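Local coordinates for anthranilate-CoA ligase (Stigmatella aurantiaca, PDB 4WV3), which belongs to the ANL superfamily of AMP-binding enzymes, which pair a large N-terminal domain with a smaller C-terminal domain, at residues Arg257-Ile262 and Leu284-Leu289; Asn250-Ile255 and Ser280-Ser285; Leu204-Ser209 and Ile229-Val234. All coordinates share one frame; numbering follows the deposited sequence.

In the fold
From the N terminus, contact 3 comes first: Ile229-Val234 on helix 221-234 folds back on Leu204-Ser209, closing a loop that holds strand 211-214. Contacts 2 and 1 then interleave. Contact 2 opens on helix 248-258 and contact 1 opens at its C-terminal end and in the loop beyond. The chain next makes strand 262-265 and helix 267-274, and the return segments close contact 2 first and contact 1 just after, sharing Leu284 and Ser285. Contact 1 thus finishes a beta-alpha-beta unit in the nine-stranded mixed sheet, and contact 2 ties its return loop to helix 248-258. Contact 3 touches contact 1 through Gly205 O, beside Arg288 NH2, but stays clear of contact 2.

Contact 1. Residues Arg257-Ile262 and Leu284-Leu289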
loop_
_atom_site.group_PDB
_atom_site.type_symbol
_atom_site.label_atom_id
_atom_site.label_comp_id
_atom_site.label_asym_id
_atom_site.label_seq_id
_atom_site.Cartn_x
_atom_site.Cartn_y
_atom_site.Cartn_z
ATOM N N ARG A 257 -18.600 -11.879 -7.693
ATOM C CA ARG A 257 -19.789 -11.747 -6.857
ATOM C C ARG A 257 -20.244 -10.300 -6.679
ATOM O O ARG A 257 -21.400 -9.971 -6.939
ATOM C CB ARG A 257 -19.566 -12.398 -5.489
ATOM C CG ARG A 257 -20.727 -12.202 -4.525
ATOM C CD ARG A 257 -20.539 -12.997 -3.244
ATOM N NE ARG A 257 -20.582 -14.437 -3.482
ATOM C CZ ARG A 257 -21.694 -15.165 -3.460
ATOM N NH1 ARG A 257 -22.862 -14.588 -3.214
ATOM N NH2 ARG A 257 -21.638 -16.471 -3.686
ATOM N N PHE A 258 -19.332 -9.439 -6.235
ATOM C CA PHE A 258 -19.689 -8.064 -5.898
ATOM C C PHE A 258 -19.579 -7.101 -7.076
ATOM O O PHE A 258 -20.042 -5.963 -6.998
ATOM C CB PHE A 258 -18.855 -7.569 -4.716
ATOM C CG PHE A 258 -19.103 -8.329 -3.446
ATOM C CD1 PHE A 258 -20.190 -8.023 -2.643
ATOM C CD2 PHE A 258 -18.257 -9.353 -3.057
ATOM C CE1 PHE A 258 -20.423 -8.720 -1.474
ATOM C CE2 PHE A 258 -18.485 -10.055 -1.888
ATOM C CZ PHE A 258 -19.570 -9.739 -1.097
ATOM N N LYS A 259 -18.963 -7.566 -8.159
ATOM C CA LYS A 259 -18.878 -6.805 -9.406
ATOM C C LYS A 259 -18.331 -5.383 -9.257
ATOM O O LYS A 259 -19.038 -4.417 -9.541
ATOM C CB LYS A 259 -20.251 -6.758 -10.085
ATOM C CG LYS A 259 -20.774 -8.113 -10.532
ATOM C CD LYS A 259 -22.249 -8.044 -10.895
ATOM C CE LYS A 259 -22.717 -9.334 -11.547
ATOM N NZ LYS A 259 -22.355 -10.532 -10.740
ATOM N N PRO A 260 -17.070 -5.247 -8.817
ATOM C CA PRO A 260 -16.482 -3.907 -8.740
ATOM C C PRO A 260 -16.023 -3.441 -10.118
ATOM O O PRO A 260 -15.848 -4.267 -11.012
ATOM C CB PRO A 260 -15.274 -4.116 -7.828
ATOM C CG PRO A 260 -14.861 -5.518 -8.094
ATOM C CD PRO A 260 -16.133 -6.284 -8.348
ATOM N N THR A 261 -15.835 -2.137 -10.285
ATOM C CA THR A 261 -15.399 -1.592 -11.565
ATOM C C THR A 261 -13.915 -1.241 -11.543
ATOM O O THR A 261 -13.281 -1.115 -12.590
ATOM C CB THR A 261 -16.214 -0.346 -11.956
ATOM O OG1 THR A 261 -16.100 0.645 -10.929
ATOM C CG2 THR A 261 -17.680 -0.710 -12.140
ATOM N N ILE A 262 -13.372 -1.085 -10.340
ATOM C CA ILE A 262 -11.963 -0.758 -10.162
ATOM C C ILE A 262 -11.297 -1.796 -9.264
ATOM O O ILE A 262 -11.827 -2.146 -8.209
ATOM C CB ILE A 262 -11.783 0.638 -9.530
ATOM C CG1 ILE A 262 -12.629 1.680 -10.270
ATOM C CG2 ILE A 262 -10.315 1.039 -9.525
ATOM C CD1 ILE A 262 -12.225 1.889 -11.713
ATOM N N LEU A 284 -14.779 -11.294 -14.888
ATOM C CA LEU A 284 -14.147 -10.033 -14.512
ATOM C C LEU A 284 -14.631 -8.890 -15.400
ATOM O O LEU A 284 -13.930 -7.896 -15.584
ATOM C CB LEU A 284 -12.623 -10.151 -14.614
ATOM C CG LEU A 284 -11.830 -10.694 -13.421
ATOM C CD1 LEU A 284 -12.258 -12.102 -13.042
ATOM C CD2 LEU A 284 -10.342 -10.657 -13.730
ATOM N N SER A 285 -15.838 -9.033 -15.940
ATOM C CA SER A 285 -16.362 -8.080 -16.915
ATOM C C SER A 285 -16.755 -6.729 -16.313
ATOM O O SER A 285 -16.803 -5.723 -17.020
ATOM C CB SER A 285 -17.551 -8.683 -17.667
ATOM O OG SER A 285 -18.611 -8.999 -16.783
ATOM N N SER A 286 -17.039 -6.707 -15.015
ATOM C CA SER A 286 -17.435 -5.472 -14.348
ATOM C C SER A 286 -16.269 -4.487 -14.269
ATOM O O SER A 286 -16.469 -3.273 -14.190
ATOM C CB SER A 286 -17.988 -5.765 -12.953
ATOM O OG SER A 286 -17.030 -6.431 -12.152
ATOM N N LEU A 287 -15.051 -5.021 -14.299
ATOM C CA LEU A 287 -13.842 -4.209 -14.260
ATOM C C LEU A 287 -13.729 -3.313 -15.489
ATOM O O LEU A 287 -13.877 -3.776 -16.620
ATOM C CB LEU A 287 -12.609 -5.110 -14.162
ATOM C CG LEU A 287 -11.892 -5.206 -12.814
ATOM C CD1 LEU A 287 -12.882 -5.244 -11.663
ATOM C CD2 LEU A 287 -10.997 -6.437 -12.785
ATOM N N ARG A 288 -13.475 -2.028 -15.262
ATOM C CA ARG A 288 -13.210 -1.105 -16.359
ATOM C C ARG A 288 -11.770 -0.615 -16.272
ATOM O O ARG A 288 -11.178 -0.208 -17.271
ATOM C CB ARG A 288 -14.188 0.076 -16.344
ATOM C CG ARG A 288 -13.954 1.090 -15.233
ATOM C CD ARG A 288 -14.963 2.229 -15.313
ATOM N NE ARG A 288 -14.722 3.264 -14.310
ATOM C CZ ARG A 288 -14.010 4.365 -14.528
ATOM N NH1 ARG A 288 -13.463 4.579 -15.717
ATOM N NH2 ARG A 288 -13.844 5.255 -13.559
ATOM N N LEU A 289 -11.213 -0.670 -15.066
ATOM C CA LEU A 289 -9.833 -0.265 -14.829
ATOM C C LEU A 289 -9.215 -1.059 -13.686
ATOM O O LEU A 289 -9.905 -1.465 -12.751
ATOM C CB LEU A 289 -9.753 1.229 -14.510
ATOM C CG LEU A 289 -9.718 2.206 -15.686
ATOM C CD1 LEU A 289 -9.643 3.638 -15.183
ATOM C CD2 LEU A 289 -8.545 1.892 -16.602
#
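The two segments run the same way, 7° apart over Lys259-Ile262 and Ser286-Leu289, and meet in a parallel beta bridge between Ile262 and Leu289. Just ahead of the bridge, Thr261 O takes two backbone donors: Arg288 N at 2.8 Å, nearly straight and on a lone pair in the carbonyl plane, and Leu289 N at 3.3 Å, almost along the C=O axis. Ser286 points its CB at the other segment, and chi1 of 59° sets OG between its own backbone N and carbonyl carbon, 2.7 Å from Pro260 O. Pro260 and Leu287 lie side by side, Pro260 CG 4.1 Å from Leu287 CD1. Beyond them, Ile262 CD1 packs on Leu289 CB at 3.8 Å and also lies over one face of the Arg288 guanidinium, 3.9 Å from NE. The arginine chain, extended from CG to NE, runs alongside Ile262 and turns an edge of the guanidinium toward Thr261 OG1. Its NH2 forms a salt bridge with Asp210 OD2 and a hydrogen bond to Gly205 O, while Thr261 OG1 is bonded to Asp210 OD1 and Arg211 N. One carbonyl gripped twice thus fixes the register where strands 262-265 and 289-292 begin. Arg207 lies close to Arg288 with the same charge, so Asp210 probably helps to offset both.

Contact 2. Residues Asn250-Ile255 and Ser280-Ser285; sequences NVLSTI and SQHDLS
His282 and Leu252 bury the most surface here, with Leu284 next, and no hydrogen bond joins the two segments. Leu252, on helix 248-258, points at the loop and lays its CB over one face of the imidazole, 3.8 Å from the ring centroid and 18° off the ring normal, a CH-pi contact. The two side chains cross at about a right angle, and Leu252 CD1 also reaches the ring, 3.6 Å from His282 CD2. On the histidine, CG stands anti to the carbonyl carbon (chi1 -51°), which carries the ring across to the helix. Ser253 OG approaches the ring obliquely, 3.6 Å from His282 CE1, but its hydrogen bond is to Ser249 O, one turn back in its own helix.

Two residues on, Leu284 meets the helix nearer its C-terminal end. Its CD2 meets Leu252 CD2 at 4.2 Å and its CG meets Ile255 CG2 at 4.0 Å, both pairs crossing obliquely. Leu252 packs further on Leu276 and Phe279, and Ile255 on Phe213 and Phe263 of the sheet. Between His282 and Leu284, Asp283 OD1 closes an Asx turn by accepting Ser285 N at 3.2 Å from above the carboxylate plane; the same oxygen takes Ser285 OG on its syn lone pair. The loop is therefore held to this helix face by apolar packing and one imidazole face, with the bond from Ser256 OG to Asp283 O adding a polar tie just beyond; the Asx turn and the Ser253 bond are internal to loop and helix.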
loop_
_atom_site.group_PDB
_atom_site.type_symbol
_atom_site.label_atom_id
_atom_site.label_comp_id
_atom_site.label_asym_id
_atom_site.label_seq_id
_atom_site.Cartn_x
_atom_site.Cartn_y
_atom_site.Cartn_z
ATOM N N ASN A 250 -9.988 -16.821 -4.562
ATOM C CA ASN A 250 -11.053 -16.169 -3.809
ATOM C C ASN A 250 -11.153 -14.683 -4.132
ATOM O O ASN A 250 -12.230 -14.091 -4.050
ATOM C CB ASN A 250 -10.856 -16.368 -2.306
ATOM C CG ASN A 250 -11.009 -17.814 -1.887
ATOM O OD1 ASN A 250 -11.624 -18.615 -2.591
ATOM N ND2 ASN A 250 -10.453 -18.157 -0.730
ATOM N N VAL A 251 -10.023 -14.087 -4.495
ATOM C CA VAL A 251 -9.989 -12.684 -4.881
ATOM C C VAL A 251 -10.768 -12.475 -6.175
ATOM O O VAL A 251 -11.568 -11.546 -6.287
ATOM C CB VAL A 251 -8.543 -12.188 -5.072
ATOM C CG1 VAL A 251 -8.530 -10.711 -5.431
ATOM C CG2 VAL A 251 -7.729 -12.440 -3.815
ATOM N N LEU A 252 -10.538 -13.354 -7.145
ATOM C CA LEU A 252 -11.211 -13.271 -8.437
ATOM C C LEU A 252 -12.702 -13.557 -8.310
ATOM O O LEU A 252 -13.510 -13.050 -9.088
ATOM C CB LEU A 252 -10.575 -14.239 -9.435
ATOM C CG LEU A 252 -9.104 -13.982 -9.761
ATOM C CD1 LEU A 252 -8.587 -15.023 -10.739
ATOM C CD2 LEU A 252 -8.916 -12.579 -10.316
ATOM N N SER A 253 -13.060 -14.373 -7.324
ATOM C CA SER A 253 -14.455 -14.717 -7.087
ATOM C C SER A 253 -15.197 -13.547 -6.450
ATOM O O SER A 253 -16.381 -13.334 -6.712
ATOM C CB SER A 253 -14.554 -15.952 -6.196
ATOM O OG SER A 253 -13.736 -16.991 -6.701
ATOM N N THR A 254 -14.491 -12.796 -5.610
ATOM C CA THR A 254 -15.045 -11.592 -5.006
ATOM C C THR A 254 -15.376 -10.582 -6.100
ATOM O O THR A 254 -16.406 -9.908 -6.049
ATOM C CB THR A 254 -14.065 -10.973 -3.986
ATOM O OG1 THR A 254 -13.859 -11.891 -2.906
ATOM C CG2 THR A 254 -14.614 -9.668 -3.431
ATOM N N ILE A 255 -14.499 -10.498 -7.096
ATOM C CA ILE A 255 -14.726 -9.650 -8.260
ATOM C C ILE A 255 -15.986 -10.085 -9.007
ATOM O O ILE A 255 -16.762 -9.252 -9.476
ATOM C CB ILE A 255 -13.515 -9.680 -9.220
ATOM C CG1 ILE A 255 -12.263 -9.160 -8.510
ATOM C CG2 ILE A 255 -13.795 -8.863 -10.474
ATOM C CD1 ILE A 255 -11.032 -9.116 -9.391
ATOM N N SER A 280 -9.347 -17.515 -16.355
ATOM C CA SER A 280 -10.414 -16.961 -17.181
ATOM C C SER A 280 -11.797 -17.480 -16.794
ATOM O O SER A 280 -12.811 -16.996 -17.298
ATOM C CB SER A 280 -10.140 -17.242 -18.659
ATOM O OG SER A 280 -10.006 -18.632 -18.895
ATOM N N GLN A 281 -11.837 -18.458 -15.895
ATOM C CA GLN A 281 -13.105 -19.049 -15.478
ATOM C C GLN A 281 -13.910 -18.120 -14.571
ATOM O O GLN A 281 -15.082 -18.374 -14.296
ATOM C CB GLN A 281 -12.873 -20.399 -14.795
ATOM C CG GLN A 281 -12.242 -21.446 -15.700
ATOM C CD GLN A 281 -13.111 -21.794 -16.894
ATOM O OE1 GLN A 281 -14.338 -21.697 -16.835
ATOM N NE2 GLN A 281 -12.477 -22.200 -17.988
ATOM N N HIS A 282 -13.277 -17.046 -14.113
ATOM C CA HIS A 282 -13.957 -16.058 -13.284
ATOM C C HIS A 282 -14.417 -14.879 -14.134
ATOM O O HIS A 282 -13.693 -14.421 -15.018
ATOM C CB HIS A 282 -13.035 -15.567 -12.168
ATOM C CG HIS A 282 -12.405 -16.669 -11.375
ATOM N ND1 HIS A 282 -12.988 -17.201 -10.245
ATOM C CD2 HIS A 282 -11.238 -17.335 -11.545
ATOM C CE1 HIS A 282 -12.209 -18.149 -9.755
ATOM N NE2 HIS A 282 -11.141 -18.250 -10.525
ATOM N N ASP A 283 -15.623 -14.392 -13.865
ATOM C CA ASP A 283 -16.167 -13.259 -14.603
ATOM C C ASP A 283 -15.609 -11.941 -14.076
ATOM O O ASP A 283 -15.922 -11.521 -12.962
ATOM C CB ASP A 283 -17.696 -13.256 -14.536
ATOM C CG ASP A 283 -18.310 -12.112 -15.316
ATOM O OD1 ASP A 283 -17.679 -11.646 -16.288
ATOM O OD2 ASP A 283 -19.427 -11.681 -14.960
ATOM N N LEU A 284 -14.779 -11.294 -14.888
ATOM C CA LEU A 284 -14.147 -10.033 -14.512
ATOM C C LEU A 284 -14.631 -8.890 -15.400
ATOM O O LEU A 284 -13.930 -7.896 -15.584
ATOM C CB LEU A 284 -12.623 -10.151 -14.614
ATOM C CG LEU A 284 -11.830 -10.694 -13.421
ATOM C CD1 LEU A 284 -12.258 -12.102 -13.042
ATOM C CD2 LEU A 284 -10.342 -10.657 -13.730
ATOM N N SER A 285 -15.838 -9.033 -15.940
ATOM C CA SER A 285 -16.362 -8.080 -16.915
ATOM C C SER A 285 -16.755 -6.729 -16.313
ATOM O O SER A 285 -16.803 -5.723 -17.020
ATOM C CB SER A 285 -17.551 -8.683 -17.667
ATOM O OG SER A 285 -18.611 -8.999 -16.783
#

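Contact 3. Residues Leu204-Ser209 and Ile229-Val234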
loop_
_atom_site.group_PDB
_atom_site.type_symbol
_atom_site.label_atom_id
_atom_site.label_comp_id
_atom_site.label_asym_id
_atom_site.label_seq_id
_atom_site.Cartn_x
_atom_site.Cartn_y
_atom_site.Cartn_z
ATOM N N LEU A 204 -7.007 8.922 -11.886
ATOM C CA LEU A 204 -7.701 7.651 -12.048
ATOM C C LEU A 204 -9.063 7.856 -12.699
ATOM O O LEU A 204 -9.489 7.060 -13.535
ATOM C CB LEU A 204 -7.861 6.943 -10.703
ATOM C CG LEU A 204 -8.531 5.570 -10.774
ATOM C CD1 LEU A 204 -7.715 4.624 -11.642
ATOM C CD2 LEU A 204 -8.735 4.991 -9.386
ATOM N N GLY A 205 -9.742 8.931 -12.311
ATOM C CA GLY A 205 -11.038 9.254 -12.876
ATOM C C GLY A 205 -12.183 8.554 -12.172
ATOM O O GLY A 205 -13.156 8.149 -12.809
ATOM N N LEU A 206 -12.066 8.407 -10.855
ATOM C CA LEU A 206 -13.129 7.807 -10.056
ATOM C C LEU A 206 -14.409 8.629 -10.121
ATOM O O LEU A 206 -14.375 9.857 -10.041
ATOM C CB LEU A 206 -12.693 7.650 -8.598
ATOM C CG LEU A 206 -11.989 6.347 -8.225
ATOM C CD1 LEU A 206 -11.739 6.290 -6.729
ATOM C CD2 LEU A 206 -12.811 5.152 -8.679
ATOM N N ARG A 207 -15.536 7.942 -10.266
ATOM C CA ARG A 207 -16.834 8.600 -10.328
ATOM C C ARG A 207 -17.858 7.888 -9.446
ATOM O O ARG A 207 -17.581 6.824 -8.894
ATOM C CB ARG A 207 -17.320 8.690 -11.777
ATOM C CG ARG A 207 -17.262 7.377 -12.539
ATOM C CD ARG A 207 -16.998 7.616 -14.019
ATOM N NE ARG A 207 -16.996 6.373 -14.785
ATOM C CZ ARG A 207 -16.560 6.267 -16.036
ATOM N NH1 ARG A 207 -16.081 7.331 -16.667
ATOM N NH2 ARG A 207 -16.598 5.096 -16.657
ATOM N N GLU A 208 -19.038 8.486 -9.319
ATOM C CA GLU A 208 -20.076 7.984 -8.421
ATOM C C GLU A 208 -20.589 6.595 -8.813
ATOM O O GLU A 208 -20.995 5.808 -7.956
ATOM C CB GLU A 208 -21.232 8.990 -8.345
ATOM C CG GLU A 208 -22.351 8.614 -7.386
ATOM C CD GLU A 208 -23.484 7.874 -8.071
ATOM O OE1 GLU A 208 -23.551 7.914 -9.318
ATOM O OE2 GLU A 208 -24.304 7.252 -7.364
ATOM N N SER A 209 -20.554 6.292 -10.107
ATOM C CA SER A 209 -21.045 5.010 -10.604
ATOM C C SER A 209 -20.042 3.876 -10.393
ATOM O O SER A 209 -20.364 2.708 -10.607
ATOM C CB SER A 209 -21.407 5.117 -12.087
ATOM O OG SER A 209 -20.287 5.521 -12.854
ATOM N N ILE A 229 -11.299 5.951 1.029
ATOM C CA ILE A 229 -11.257 7.407 1.012
ATOM C C ILE A 229 -11.570 7.978 -0.368
ATOM O O ILE A 229 -12.382 8.894 -0.500
ATOM C CB ILE A 229 -9.887 7.933 1.480
ATOM C CG1 ILE A 229 -9.541 7.359 2.855
ATOM C CG2 ILE A 229 -9.879 9.454 1.513
ATOM C CD1 ILE A 229 -10.569 7.671 3.923
ATOM N N PHE A 230 -10.929 7.427 -1.392
ATOM C CA PHE A 230 -11.112 7.919 -2.758
ATOM C C PHE A 230 -12.521 7.668 -3.328
ATOM O O PHE A 230 -13.135 8.594 -3.857
ATOM C CB PHE A 230 -10.031 7.378 -3.712
ATOM C CG PHE A 230 -8.616 7.731 -3.316
ATOM C CD1 PHE A 230 -8.356 8.606 -2.272
ATOM C CD2 PHE A 230 -7.542 7.186 -4.001
ATOM C CE1 PHE A 230 -7.058 8.925 -1.917
ATOM C CE2 PHE A 230 -6.241 7.501 -3.651
ATOM C CZ PHE A 230 -6.000 8.373 -2.607
ATOM N N PRO A 231 -13.040 6.425 -3.232
ATOM C CA PRO A 231 -14.376 6.214 -3.804
ATOM C C PRO A 231 -15.487 6.944 -3.049
ATOM O O PRO A 231 -16.420 7.436 -3.680
ATOM C CB PRO A 231 -14.572 4.697 -3.690
ATOM C CG PRO A 231 -13.670 4.281 -2.584
ATOM C CD PRO A 231 -12.471 5.166 -2.713
ATOM N N TRP A 232 -15.390 7.011 -1.725
ATOM C CA TRP A 232 -16.416 7.679 -0.928
ATOM C C TRP A 232 -16.377 9.194 -1.112
ATOM O O TRP A 232 -17.359 9.887 -0.849
ATOM C CB TRP A 232 -16.289 7.312 0.552
ATOM C CG TRP A 232 -16.814 5.943 0.871
ATOM C CD1 TRP A 232 -17.127 4.959 -0.020
ATOM C CD2 TRP A 232 -17.104 5.414 2.171
ATOM N NE1 TRP A 232 -17.585 3.847 0.645
ATOM C CE2 TRP A 232 -17.582 4.101 1.990
ATOM C CE3 TRP A 232 -17.002 5.922 3.470
ATOM C CZ2 TRP A 232 -17.956 3.289 3.058
ATOM C CZ3 TRP A 232 -17.376 5.113 4.529
ATOM C CH2 TRP A 232 -17.848 3.812 4.315
ATOM N N TYR A 233 -15.235 9.697 -1.568
ATOM C CA TYR A 233 -15.075 11.121 -1.836
ATOM C C TYR A 233 -15.957 11.559 -3.004
ATOM O O TYR A 233 -16.367 12.717 -3.083
ATOM C CB TYR A 233 -13.606 11.440 -2.122
ATOM C CG TYR A 233 -13.328 12.892 -2.442
ATOM C CD1 TYR A 233 -13.344 13.858 -1.445
ATOM C CD2 TYR A 233 -13.032 13.292 -3.739
ATOM C CE1 TYR A 233 -13.085 15.186 -1.734
ATOM C CE2 TYR A 233 -12.772 14.616 -4.036
ATOM C CZ TYR A 233 -12.799 15.558 -3.031
ATOM O OH TYR A 233 -12.540 16.877 -3.327
ATOM N N VAL A 234 -16.254 10.624 -3.904
ATOM C CA VAL A 234 -17.086 10.918 -5.066
ATOM C C VAL A 234 -18.436 10.205 -5.014
ATOM O O VAL A 234 -19.254 10.345 -5.923
ATOM C CB VAL A 234 -16.376 10.554 -6.386
ATOM C CG1 VAL A 234 -15.086 11.342 -6.526
ATOM C CG2 VAL A 234 -16.105 9.061 -6.452
#
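Leu206 is the side chain to follow here; it points from the loop after helix 191-204 toward helix 221-234. Its CB lies 4.3 Å from Val234 CG2. CG is the branch point, and from there the two methyls part. CD1, anti to CA (chi2 -175°), runs up to the helix at its kink, where Leu206 CD1 is 3.6 Å from Phe230 CB and 3.7 Å from Pro231 N. Pro231 CD stands a little further off on the same flank, at 4.2 Å from Leu206 CD1. The other methyl turns to the sheet, Leu206 CD2 packing on Ile262 CG1 at 3.8 Å. Proline has no N-H to give, so Pro231 N makes no bond to the preceding turn, and CD1 lies beside that break against Phe230 CB and the proline ring.

Val234 answers from the helix. With chi1 at -60°, its CG2 takes the crowded position between backbone N and carbonyl carbon and rests 3.6 Å from Arg207 O, while CG1 faces Leu206 O. One residue on in the loop, Glu208 CB lies 3.4 Å from Val234 O, but its chain bends at chi2 and carries the carboxylate away to a salt bridge with Lys26 NZ. Phe230 likewise sends its ring away from the loop, where it meets His324 edge to face; the Phe230 side chain is about 7 Å, nearest atoms, from the bound 5'-O-[(S)-[(2-aminobenzoyl)oxy](hydroxy)phosphoryl]adenosine.

No hydrogen bond spans the two segments. Carbon-to-carbon packing, with a few methyl and CB contacts to backbone oxygens, seats the loop on the helix, and Arg207 N is bonded outside the contact, to Asp210 OD2. Leu206 thus sits between helix 221-234 and strand 262-265 and ties the loop leading into strand 211-214 to both.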